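Local atomic coordinates of aminoglycoside 6-adenylyltransferase (Bacillus subtilis, PDB entry 2PBE), a protein that adenylates streptomycin and streptidine at O-6 with ATP, also using GTP for streptomycin, and so mediates bacterial resistance to streptomycin. Residues A[142-147]-A[212-217]; A[223-228]-A[253-258]; A[111-116]-A[131-136]. All coordinates share one frame; numbering follows the deposited sequence.

Contact 1 (A[142-147]-A[212-217]); sequences RQYWIK and KNYKFM
Y144 and Y214 bring the two backbones nearest each other, with CA atoms 7.2 Å apart. Residues 142-147 run into strand 145-146, the edge of the mixed sheet. Residues 212-217 follow its antiparallel partner, strand 207-209, and close with a type I beta turn from Y214 to M217. The contact lies just past the end of this strand pair, where Y144 shares a backbone hydrogen bond with M210. CG of Y144 lies anti to the carbonyl carbon, beside the backbone N (chi1 -56°). The CD1-CE1 edge of its ring meets the face of Y214 in a T-shaped pair, with centroids 5.5 Å apart and planes at 73°. CE1 of Y144 sits 3.9 Å above the Y214 plane, offset toward the rim. K212 covers one face of the Y144 ring by a CH-pi contact, with CA 4.1 Å from the ring centroid. CD of Q143 lies over the opposite face, nearer the rim. The K212 chain bends at chi2 and passes its CD, CE and NZ by the Y144 hydroxyl. That hydroxyl is held by the loop backbone: N of N213 donates to OH of Y144 at 3.1 Å, with an N-H...O angle of 158°.

Contact 2 (A[223-228]-A[253-258]); sequences NKEWEE and RKYSKA
E228 meets both K254 and Y255 across two helices whose N-to-C directions, over these short segments, differ by 131°. This is helix-to-helix packing in the helical part of the chain, made by long polar side chains. The axes come no closer than 13.8 Å. E225 and Y255 have the nearest CA atoms, 10.7 Å apart. The side chain of E228 can be followed outward. Its CB points toward helix 253-258. CG stands anti to the carbonyl carbon (chi1 -60°), and the chain then continues extended to CD. CD lies 3.4 Å from OH of Y255. Here the carboxylate divides its two oxygens. OE1 accepts a hydrogen bond from the Y255 hydroxyl, with OE1 and OH 2.6 Å apart. OE2 accepts from K254 in a salt bridge, with OE2 and NZ 3.1 Å apart. Both oxygens use their syn lone pairs. OE1 of E228 lies at the edge of the Y255 ring, near its plane, and the carboxylate is turned 70° from that plane. K254 reaches it with a fully extended chain, which crosses E228 at about a right angle. K254 also lays its CG over the centre of the Y255 ring face. A water bound to E225 OE2 at 2.9 Å adds a weak bond to OH of Y255. The other oxygen of E225, OE1, accepts from the backbone N of S222, just before the helix. Helix 177-204 packs against both segments, with M196 touching E228 and Y255. NZ of K224 comes within 3.9 Å of NZ of K254. These like charges would repel, and the carboxylate of E228 probably offsets part of this. Two donors on one carboxylate should also keep E228 ionised and fix its rotation.

Contact 3 (A[111-116]-A[131-136]); sequences EAEDYF and SFINYK
I133, from the irregular loop 131-136, pushes into helix 112-117 where A112, E113 and F116 meet. This is helix-to-loop packing beside the mixed sheet of a nucleotidyltransferase-family protein. The backbones come nearest at E113 and I133, with CA atoms 7.0 Å apart. The hollow lies between the adjacent A112 and E113 and F116, one turn further along. A112 CB makes its floor, the E113 chain one wall and the F116 ring another. The CD1 methyl of I133 fills it. CD1 of I133 lies 3.6 Å from CB of A112 and equally far from CG of E113. CE1 of F116 comes nearest to CD1 of I133, at 3.4 Å. CG1 of I133 is anti to the carbonyl carbon (chi1 -49°), and CD1 leads on into the hollow. The second branch, CG2, rests beside CD1 of F116 at 3.6 Å. F116 is a bump in its turn. Its ring enters the angle between I133 and Y135. CG of Y135 lies over one face of the F116 ring, and CD2 of Y135 is 3.5 Å from CE1 of F116. The two rings are oblique, with planes at 49°. The contact is mostly apolar, though OE1 of E113 also borders the CD1 methyl of I133. The Y135 hydroxyl is bonded elsewhere, to D128. V125 on strand 125-128 touches both F116 and Y135. The short helix follows strand 101-108, and this packing sets it against the loop that leaves strand 125-128, while Y115 meets F50 of strand 45-51 edge-to-face.

Overall arrangement
Followed from the N terminus, the three contacts close in series, and none nests in or crosses another. Contact 3 closes first, over a short loop holding strand 125-128. It ties the helix after strand 101-108 to the chain leading on toward edge strand 145-146. Contact 1 then closes a long excursion, mostly helices 151-173 and 177-204, beside the paired strands 145-146 and 207-209. Contacts 1 and 3 touch through W145 and Y135. Contact 2 closes last, joining helix 223-230 to helix 238-263 within the helical part. Its centre lies about 31 Å from that of contact 3, across the chain's centre, and contact 1 lies near that centre.

Contact 1 (A[142-147]-A[212-217])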
loop_
_atom_site.group_PDB
_atom_site.type_symbol
_atom_site.label_atom_id
_atom_site.label_comp_id
_atom_site.label_asym_id
_atom_site.label_seq_id
_atom_site.Cartn_x
_atom_site.Cartn_y
_atom_site.Cartn_z
ATOM N N ARG A 142 -5.261 -3.354 9.751
ATOM C CA ARG A 142 -5.841 -2.036 9.525
ATOM C C ARG A 142 -4.715 -0.986 9.565
ATOM O O ARG A 142 -4.859 0.138 9.083
ATOM C CB ARG A 142 -6.905 -1.734 10.581
ATOM N N GLN A 143 -3.577 -1.384 10.128
ATOM C CA GLN A 143 -2.405 -0.530 10.237
ATOM C C GLN A 143 -1.938 -0.092 8.849
ATOM O O GLN A 143 -1.504 1.048 8.643
ATOM C CB GLN A 143 -1.295 -1.321 10.920
ATOM C CG GLN A 143 -0.005 -0.560 11.093
ATOM C CD GLN A 143 1.164 -1.463 11.430
ATOM O OE1 GLN A 143 2.280 -0.993 11.633
ATOM N NE2 GLN A 143 0.914 -2.781 11.483
ATOM N N TYR A 144 -2.041 -1.013 7.895
ATOM C CA TYR A 144 -1.611 -0.759 6.533
ATOM C C TYR A 144 -2.732 -0.395 5.567
ATOM O O TYR A 144 -2.471 -0.033 4.420
ATOM C CB TYR A 144 -0.873 -1.977 5.990
ATOM C CG TYR A 144 0.298 -2.414 6.827
ATOM C CD1 TYR A 144 1.463 -1.612 6.921
ATOM C CD2 TYR A 144 0.267 -3.647 7.527
ATOM C CE1 TYR A 144 2.596 -2.033 7.705
ATOM C CE2 TYR A 144 1.392 -4.088 8.309
ATOM C CZ TYR A 144 2.553 -3.273 8.386
ATOM O OH TYR A 144 3.646 -3.686 9.119
ATOM N N TRP A 145 -3.977 -0.466 6.021
ATOM C CA TRP A 145 -5.091 -0.169 5.135
ATOM C C TRP A 145 -5.229 1.308 4.779
ATOM O O TRP A 145 -5.227 2.170 5.654
ATOM C CB TRP A 145 -6.422 -0.665 5.715
ATOM C CG TRP A 145 -7.493 -0.732 4.666
ATOM C CD1 TRP A 145 -8.677 -0.050 4.663
ATOM C CD2 TRP A 145 -7.470 -1.508 3.460
ATOM N NE1 TRP A 145 -9.399 -0.354 3.531
ATOM C CE2 TRP A 145 -8.689 -1.243 2.771
ATOM C CE3 TRP A 145 -6.537 -2.403 2.887
ATOM C CZ2 TRP A 145 -9.012 -1.840 1.527
ATOM C CZ3 TRP A 145 -6.855 -3.007 1.638
ATOM C CH2 TRP A 145 -8.095 -2.712 0.979
ATOM N N ILE A 146 -5.363 1.581 3.485
ATOM C CA ILE A 146 -5.512 2.944 2.988
ATOM C C ILE A 146 -6.808 3.097 2.192
ATOM O O ILE A 146 -7.138 2.244 1.379
ATOM C CB ILE A 146 -4.286 3.340 2.103
ATOM C CG1 ILE A 146 -3.054 3.565 2.988
ATOM C CG2 ILE A 146 -4.605 4.575 1.230
ATOM C CD1 ILE A 146 -3.181 4.730 3.965
ATOM N N LYS A 147 -7.531 4.184 2.443
ATOM C CA LYS A 147 -8.779 4.513 1.753
ATOM C C LYS A 147 -9.067 5.973 2.087
ATOM O O LYS A 147 -8.460 6.515 3.005
ATOM C CB LYS A 147 -9.920 3.624 2.233
ATOM C CG LYS A 147 -10.058 3.512 3.730
ATOM C CD LYS A 147 -11.429 2.978 4.121
ATOM C CE LYS A 147 -12.493 4.069 3.974
ATOM N NZ LYS A 147 -12.192 5.254 4.853
ATOM N N LYS A 212 2.977 -5.470 4.537
ATOM C CA LYS A 212 3.811 -5.638 5.720
ATOM C C LYS A 212 5.054 -4.755 5.533
ATOM O O LYS A 212 5.846 -4.953 4.610
ATOM C CB LYS A 212 4.227 -7.108 5.872
ATOM C CG LYS A 212 4.769 -7.456 7.255
ATOM C CD LYS A 212 3.673 -7.340 8.307
ATOM C CE LYS A 212 4.249 -7.200 9.716
ATOM N NZ LYS A 212 3.165 -6.834 10.692
ATOM N N ASN A 213 5.185 -3.757 6.401
ATOM C CA ASN A 213 6.294 -2.796 6.353
ATOM C C ASN A 213 6.321 -1.941 5.093
ATOM O O ASN A 213 7.390 -1.682 4.521
ATOM C CB ASN A 213 7.656 -3.484 6.534
ATOM C CG ASN A 213 7.961 -3.765 7.992
ATOM O OD1 ASN A 213 7.535 -4.782 8.544
ATOM N ND2 ASN A 213 8.685 -2.848 8.636
ATOM N N TYR A 214 5.134 -1.505 4.673
ATOM C CA TYR A 214 4.972 -0.611 3.523
ATOM C C TYR A 214 5.667 -1.090 2.248
ATOM O O TYR A 214 6.052 -0.282 1.399
ATOM C CB TYR A 214 5.476 0.801 3.925
ATOM C CG TYR A 214 5.204 1.146 5.390
ATOM C CD1 TYR A 214 3.892 1.466 5.831
ATOM C CD2 TYR A 214 6.231 1.046 6.370
ATOM C CE1 TYR A 214 3.606 1.674 7.223
ATOM C CE2 TYR A 214 5.960 1.235 7.765
ATOM C CZ TYR A 214 4.642 1.548 8.185
ATOM O OH TYR A 214 4.359 1.700 9.533
ATOM N N LYS A 215 5.797 -2.407 2.099
ATOM C CA LYS A 215 6.467 -3.007 0.939
ATOM C C LYS A 215 5.850 -2.707 -0.433
ATOM O O LYS A 215 6.522 -2.844 -1.452
ATOM C CB LYS A 215 6.587 -4.535 1.133
ATOM C CG LYS A 215 5.261 -5.270 1.325
ATOM C CD LYS A 215 5.458 -6.582 2.085
ATOM C CE LYS A 215 5.896 -7.730 1.193
ATOM N NZ LYS A 215 4.733 -8.286 0.446
ATOM N N PHE A 216 4.589 -2.296 -0.460
ATOM C CA PHE A 216 3.910 -2.009 -1.729
ATOM C C PHE A 216 3.910 -0.552 -2.172
ATOM O O PHE A 216 3.443 -0.229 -3.257
ATOM C CB PHE A 216 2.451 -2.481 -1.682
ATOM C CG PHE A 216 2.281 -3.936 -1.400
ATOM C CD1 PHE A 216 3.046 -4.902 -2.087
ATOM C CD2 PHE A 216 1.325 -4.361 -0.462
ATOM C CE1 PHE A 216 2.867 -6.288 -1.845
ATOM C CE2 PHE A 216 1.119 -5.750 -0.196
ATOM C CZ PHE A 216 1.895 -6.715 -0.891
HETATM N N MSE A 217 4.446 0.327 -1.338
HETATM C CA MSE A 217 4.450 1.743 -1.649
HETATM C C MSE A 217 5.207 2.195 -2.892
HETATM O O MSE A 217 4.816 3.193 -3.522
HETATM C CB MSE A 217 4.926 2.531 -0.426
HETATM C CG MSE A 217 3.857 2.664 0.644
HETATM SE SE MSE A 217 2.146 3.300 -0.077
HETATM C CE MSE A 217 2.395 5.224 0.020
#

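Contact 2 (A[223-228]-A[253-258])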
loop_
_atom_site.group_PDB
_atom_site.type_symbol
_atom_site.label_atom_id
_atom_site.label_comp_id
_atom_site.label_asym_id
_atom_site.label_seq_id
_atom_site.Cartn_x
_atom_site.Cartn_y
_atom_site.Cartn_z
ATOM N N ASN A 223 8.020 8.125 -9.537
ATOM C CA ASN A 223 9.445 8.155 -9.236
ATOM C C ASN A 223 9.804 9.406 -8.455
ATOM O O ASN A 223 10.700 9.383 -7.594
ATOM C CB ASN A 223 10.266 8.079 -10.521
ATOM C CG ASN A 223 9.979 6.819 -11.306
ATOM O OD1 ASN A 223 9.806 5.740 -10.717
ATOM N ND2 ASN A 223 9.919 6.942 -12.637
ATOM N N LYS A 224 9.100 10.493 -8.744
ATOM C CA LYS A 224 9.356 11.735 -8.056
ATOM C C LYS A 224 9.024 11.553 -6.575
ATOM O O LYS A 224 9.820 11.919 -5.699
ATOM C CB LYS A 224 8.496 12.843 -8.648
ATOM C CG LYS A 224 8.811 14.217 -8.082
ATOM C CD LYS A 224 7.692 15.189 -8.379
ATOM C CE LYS A 224 7.975 16.563 -7.800
ATOM N NZ LYS A 224 6.816 17.471 -7.989
ATOM N N GLU A 225 7.861 10.966 -6.306
ATOM C CA GLU A 225 7.394 10.744 -4.948
ATOM C C GLU A 225 8.280 9.781 -4.186
ATOM O O GLU A 225 8.407 9.890 -2.972
ATOM C CB GLU A 225 5.952 10.238 -4.968
ATOM C CG GLU A 225 5.016 11.142 -5.787
ATOM C CD GLU A 225 3.618 10.565 -5.974
ATOM O OE1 GLU A 225 3.485 9.379 -6.347
ATOM O OE2 GLU A 225 2.639 11.312 -5.772
ATOM N N TRP A 226 8.897 8.833 -4.890
ATOM C CA TRP A 226 9.774 7.885 -4.209
ATOM C C TRP A 226 11.098 8.547 -3.899
ATOM O O TRP A 226 11.772 8.197 -2.934
ATOM C CB TRP A 226 10.036 6.642 -5.055
ATOM C CG TRP A 226 10.450 5.465 -4.215
ATOM C CD1 TRP A 226 9.696 4.834 -3.237
ATOM C CD2 TRP A 226 11.683 4.746 -4.292
ATOM N NE1 TRP A 226 10.383 3.761 -2.712
ATOM C CE2 TRP A 226 11.603 3.675 -3.330
ATOM C CE3 TRP A 226 12.852 4.884 -5.073
ATOM C CZ2 TRP A 226 12.656 2.745 -3.137
ATOM C CZ3 TRP A 226 13.919 3.942 -4.880
ATOM C CH2 TRP A 226 13.800 2.886 -3.914
ATOM N N GLU A 227 11.490 9.485 -4.743
ATOM C CA GLU A 227 12.732 10.185 -4.509
ATOM C C GLU A 227 12.556 11.103 -3.308
ATOM O O GLU A 227 13.486 11.296 -2.527
ATOM C CB GLU A 227 13.136 10.997 -5.736
ATOM C CG GLU A 227 13.859 10.164 -6.781
ATOM C CD GLU A 227 14.412 11.008 -7.900
ATOM O OE1 GLU A 227 14.669 12.214 -7.665
ATOM O OE2 GLU A 227 14.598 10.457 -9.009
ATOM N N GLU A 228 11.362 11.682 -3.169
ATOM C CA GLU A 228 11.088 12.571 -2.052
ATOM C C GLU A 228 11.118 11.752 -0.778
ATOM O O GLU A 228 11.675 12.172 0.233
ATOM C CB GLU A 228 9.714 13.229 -2.184
ATOM C CG GLU A 228 9.512 14.059 -3.419
ATOM C CD GLU A 228 8.081 14.561 -3.532
ATOM O OE1 GLU A 228 7.163 13.785 -3.178
ATOM O OE2 GLU A 228 7.872 15.717 -3.985
ATOM N N ARG A 253 3.571 18.757 5.021
ATOM C CA ARG A 253 2.769 19.952 4.790
ATOM C C ARG A 253 2.183 19.796 3.402
ATOM O O ARG A 253 0.977 19.890 3.205
ATOM C CB ARG A 253 3.633 21.223 4.837
ATOM C CG ARG A 253 4.174 21.544 6.217
ATOM C CD ARG A 253 5.172 22.713 6.204
ATOM N NE ARG A 253 5.785 22.876 7.523
ATOM C CZ ARG A 253 7.096 22.813 7.765
ATOM N NH1 ARG A 253 7.953 22.597 6.779
ATOM N NH2 ARG A 253 7.552 22.969 9.008
ATOM N N LYS A 254 3.077 19.545 2.455
ATOM C CA LYS A 254 2.720 19.377 1.064
ATOM C C LYS A 254 1.521 18.438 0.873
ATOM O O LYS A 254 0.481 18.847 0.352
ATOM C CB LYS A 254 3.933 18.855 0.291
ATOM C CG LYS A 254 3.702 18.754 -1.209
ATOM C CD LYS A 254 4.986 18.501 -1.985
ATOM C CE LYS A 254 4.660 18.280 -3.455
ATOM N NZ LYS A 254 5.849 18.024 -4.298
ATOM N N TYR A 255 1.643 17.195 1.327
ATOM C CA TYR A 255 0.558 16.233 1.144
ATOM C C TYR A 255 -0.682 16.394 1.997
ATOM O O TYR A 255 -1.782 16.051 1.546
ATOM C CB TYR A 255 1.135 14.825 1.236
ATOM C CG TYR A 255 2.063 14.613 0.059
ATOM C CD1 TYR A 255 1.550 14.568 -1.272
ATOM C CD2 TYR A 255 3.474 14.608 0.228
ATOM C CE1 TYR A 255 2.420 14.544 -2.405
ATOM C CE2 TYR A 255 4.361 14.582 -0.902
ATOM C CZ TYR A 255 3.823 14.556 -2.216
ATOM O OH TYR A 255 4.663 14.586 -3.323
ATOM N N SER A 256 -0.529 16.899 3.215
ATOM C CA SER A 256 -1.693 17.098 4.076
ATOM C C SER A 256 -2.458 18.303 3.543
ATOM O O SER A 256 -3.685 18.347 3.625
ATOM C CB SER A 256 -1.284 17.318 5.534
ATOM O OG SER A 256 -0.447 18.452 5.656
ATOM N N LYS A 257 -1.729 19.281 2.995
ATOM C CA LYS A 257 -2.365 20.457 2.405
ATOM C C LYS A 257 -3.117 20.001 1.156
ATOM O O LYS A 257 -4.266 20.367 0.933
ATOM C CB LYS A 257 -1.324 21.516 2.030
ATOM C CG LYS A 257 -0.852 22.311 3.230
ATOM C CD LYS A 257 0.275 23.276 2.908
ATOM C CE LYS A 257 0.752 23.982 4.185
ATOM N NZ LYS A 257 1.898 24.898 3.945
ATOM N N ALA A 258 -2.452 19.168 0.361
ATOM C CA ALA A 258 -3.040 18.633 -0.854
ATOM C C ALA A 258 -4.313 17.832 -0.581
ATOM O O ALA A 258 -5.330 17.987 -1.276
ATOM C CB ALA A 258 -2.033 17.763 -1.543
HETATM O O HOH W 1 2.895 14.152 -6.285
#

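Contact 3 (A[111-116]-A[131-136])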
loop_
_atom_site.group_PDB
_atom_site.type_symbol
_atom_site.label_atom_id
_atom_site.label_comp_id
_atom_site.label_asym_id
_atom_site.label_seq_id
_atom_site.Cartn_x
_atom_site.Cartn_y
_atom_site.Cartn_z
ATOM N N GLU A 111 -19.742 -11.280 -7.350
ATOM C CA GLU A 111 -19.816 -12.223 -6.231
ATOM C C GLU A 111 -18.906 -11.917 -5.047
ATOM O O GLU A 111 -18.673 -12.784 -4.198
ATOM C CB GLU A 111 -19.523 -13.638 -6.738
ATOM C CG GLU A 111 -20.278 -13.966 -8.026
ATOM C CD GLU A 111 -20.236 -15.430 -8.374
ATOM O OE1 GLU A 111 -20.426 -16.239 -7.449
ATOM O OE2 GLU A 111 -20.035 -15.788 -9.555
ATOM N N ALA A 112 -18.397 -10.691 -4.998
ATOM C CA ALA A 112 -17.505 -10.260 -3.931
ATOM C C ALA A 112 -18.228 -10.224 -2.595
ATOM O O ALA A 112 -17.744 -10.762 -1.598
ATOM C CB ALA A 112 -16.938 -8.873 -4.253
ATOM N N GLU A 113 -19.387 -9.573 -2.584
ATOM C CA GLU A 113 -20.227 -9.455 -1.407
ATOM C C GLU A 113 -20.467 -10.823 -0.769
ATOM O O GLU A 113 -20.196 -11.010 0.410
ATOM C CB GLU A 113 -21.569 -8.820 -1.790
ATOM C CG GLU A 113 -21.484 -7.610 -2.731
ATOM C CD GLU A 113 -21.287 -7.995 -4.209
ATOM O OE1 GLU A 113 -20.128 -8.160 -4.651
ATOM O OE2 GLU A 113 -22.311 -8.148 -4.927
ATOM N N ASP A 114 -20.966 -11.770 -1.571
ATOM C CA ASP A 114 -21.244 -13.121 -1.088
ATOM C C ASP A 114 -19.968 -13.665 -0.470
ATOM O O ASP A 114 -19.966 -14.168 0.653
ATOM C CB ASP A 114 -21.660 -14.073 -2.228
ATOM C CG ASP A 114 -22.981 -13.695 -2.892
ATOM O OD1 ASP A 114 -23.956 -13.415 -2.153
ATOM O OD2 ASP A 114 -23.060 -13.704 -4.149
ATOM N N TYR A 115 -18.888 -13.554 -1.237
ATOM C CA TYR A 115 -17.561 -14.026 -0.840
ATOM C C TYR A 115 -17.127 -13.497 0.517
ATOM O O TYR A 115 -16.822 -14.291 1.417
ATOM C CB TYR A 115 -16.541 -13.591 -1.883
ATOM C CG TYR A 115 -15.139 -14.118 -1.636
ATOM C CD1 TYR A 115 -14.691 -15.319 -2.249
ATOM C CD2 TYR A 115 -14.224 -13.391 -0.825
ATOM C CE1 TYR A 115 -13.346 -15.774 -2.075
ATOM C CE2 TYR A 115 -12.895 -13.837 -0.632
ATOM C CZ TYR A 115 -12.452 -15.014 -1.261
ATOM O OH TYR A 115 -11.123 -15.354 -1.115
ATOM N N PHE A 116 -17.071 -12.172 0.636
ATOM C CA PHE A 116 -16.680 -11.503 1.869
ATOM C C PHE A 116 -17.485 -12.034 3.041
ATOM O O PHE A 116 -16.928 -12.616 3.982
ATOM C CB PHE A 116 -16.912 -9.989 1.753
ATOM C CG PHE A 116 -15.939 -9.277 0.845
ATOM C CD1 PHE A 116 -16.326 -8.078 0.232
ATOM C CD2 PHE A 116 -14.629 -9.775 0.612
ATOM C CE1 PHE A 116 -15.433 -7.352 -0.622
ATOM C CE2 PHE A 116 -13.696 -9.085 -0.242
ATOM C CZ PHE A 116 -14.103 -7.882 -0.847
ATOM N N SER A 131 -14.433 0.214 -4.222
ATOM C CA SER A 131 -14.783 0.460 -2.828
ATOM C C SER A 131 -16.309 0.469 -2.630
ATOM O O SER A 131 -16.830 1.258 -1.846
ATOM C CB SER A 131 -14.195 1.808 -2.371
ATOM O OG SER A 131 -12.952 2.093 -3.000
ATOM N N PHE A 132 -17.024 -0.392 -3.348
ATOM C CA PHE A 132 -18.481 -0.443 -3.206
ATOM C C PHE A 132 -18.843 -1.061 -1.862
ATOM O O PHE A 132 -19.750 -0.589 -1.160
ATOM C CB PHE A 132 -19.100 -1.270 -4.334
ATOM N N ILE A 133 -18.122 -2.120 -1.516
ATOM C CA ILE A 133 -18.343 -2.859 -0.279
ATOM C C ILE A 133 -17.508 -2.330 0.884
ATOM O O ILE A 133 -16.493 -1.642 0.681
ATOM C CB ILE A 133 -17.998 -4.354 -0.490
ATOM C CG1 ILE A 133 -18.692 -4.841 -1.769
ATOM C CG2 ILE A 133 -18.442 -5.193 0.716
ATOM C CD1 ILE A 133 -18.208 -6.166 -2.287
ATOM N N ASN A 134 -17.967 -2.655 2.095
ATOM C CA ASN A 134 -17.296 -2.296 3.343
ATOM C C ASN A 134 -16.858 -3.633 3.967
ATOM O O ASN A 134 -17.547 -4.645 3.806
ATOM C CB ASN A 134 -18.263 -1.574 4.249
ATOM N N TYR A 135 -15.711 -3.650 4.662
ATOM C CA TYR A 135 -15.221 -4.905 5.260
ATOM C C TYR A 135 -14.074 -4.890 6.288
ATOM O O TYR A 135 -13.737 -3.866 6.877
ATOM C CB TYR A 135 -14.869 -5.896 4.138
ATOM C CG TYR A 135 -14.114 -5.241 3.001
ATOM C CD1 TYR A 135 -12.752 -4.865 3.134
ATOM C CD2 TYR A 135 -14.778 -4.946 1.789
ATOM C CE1 TYR A 135 -12.064 -4.189 2.070
ATOM C CE2 TYR A 135 -14.105 -4.275 0.725
ATOM C CZ TYR A 135 -12.754 -3.898 0.875
ATOM O OH TYR A 135 -12.126 -3.206 -0.134
ATOM N N LYS A 136 -13.523 -6.094 6.481
ATOM C CA LYS A 136 -12.449 -6.444 7.416
ATOM C C LYS A 136 -11.308 -5.480 7.784
ATOM O O LYS A 136 -11.201 -4.354 7.304
ATOM C CB LYS A 136 -11.826 -7.811 6.992
#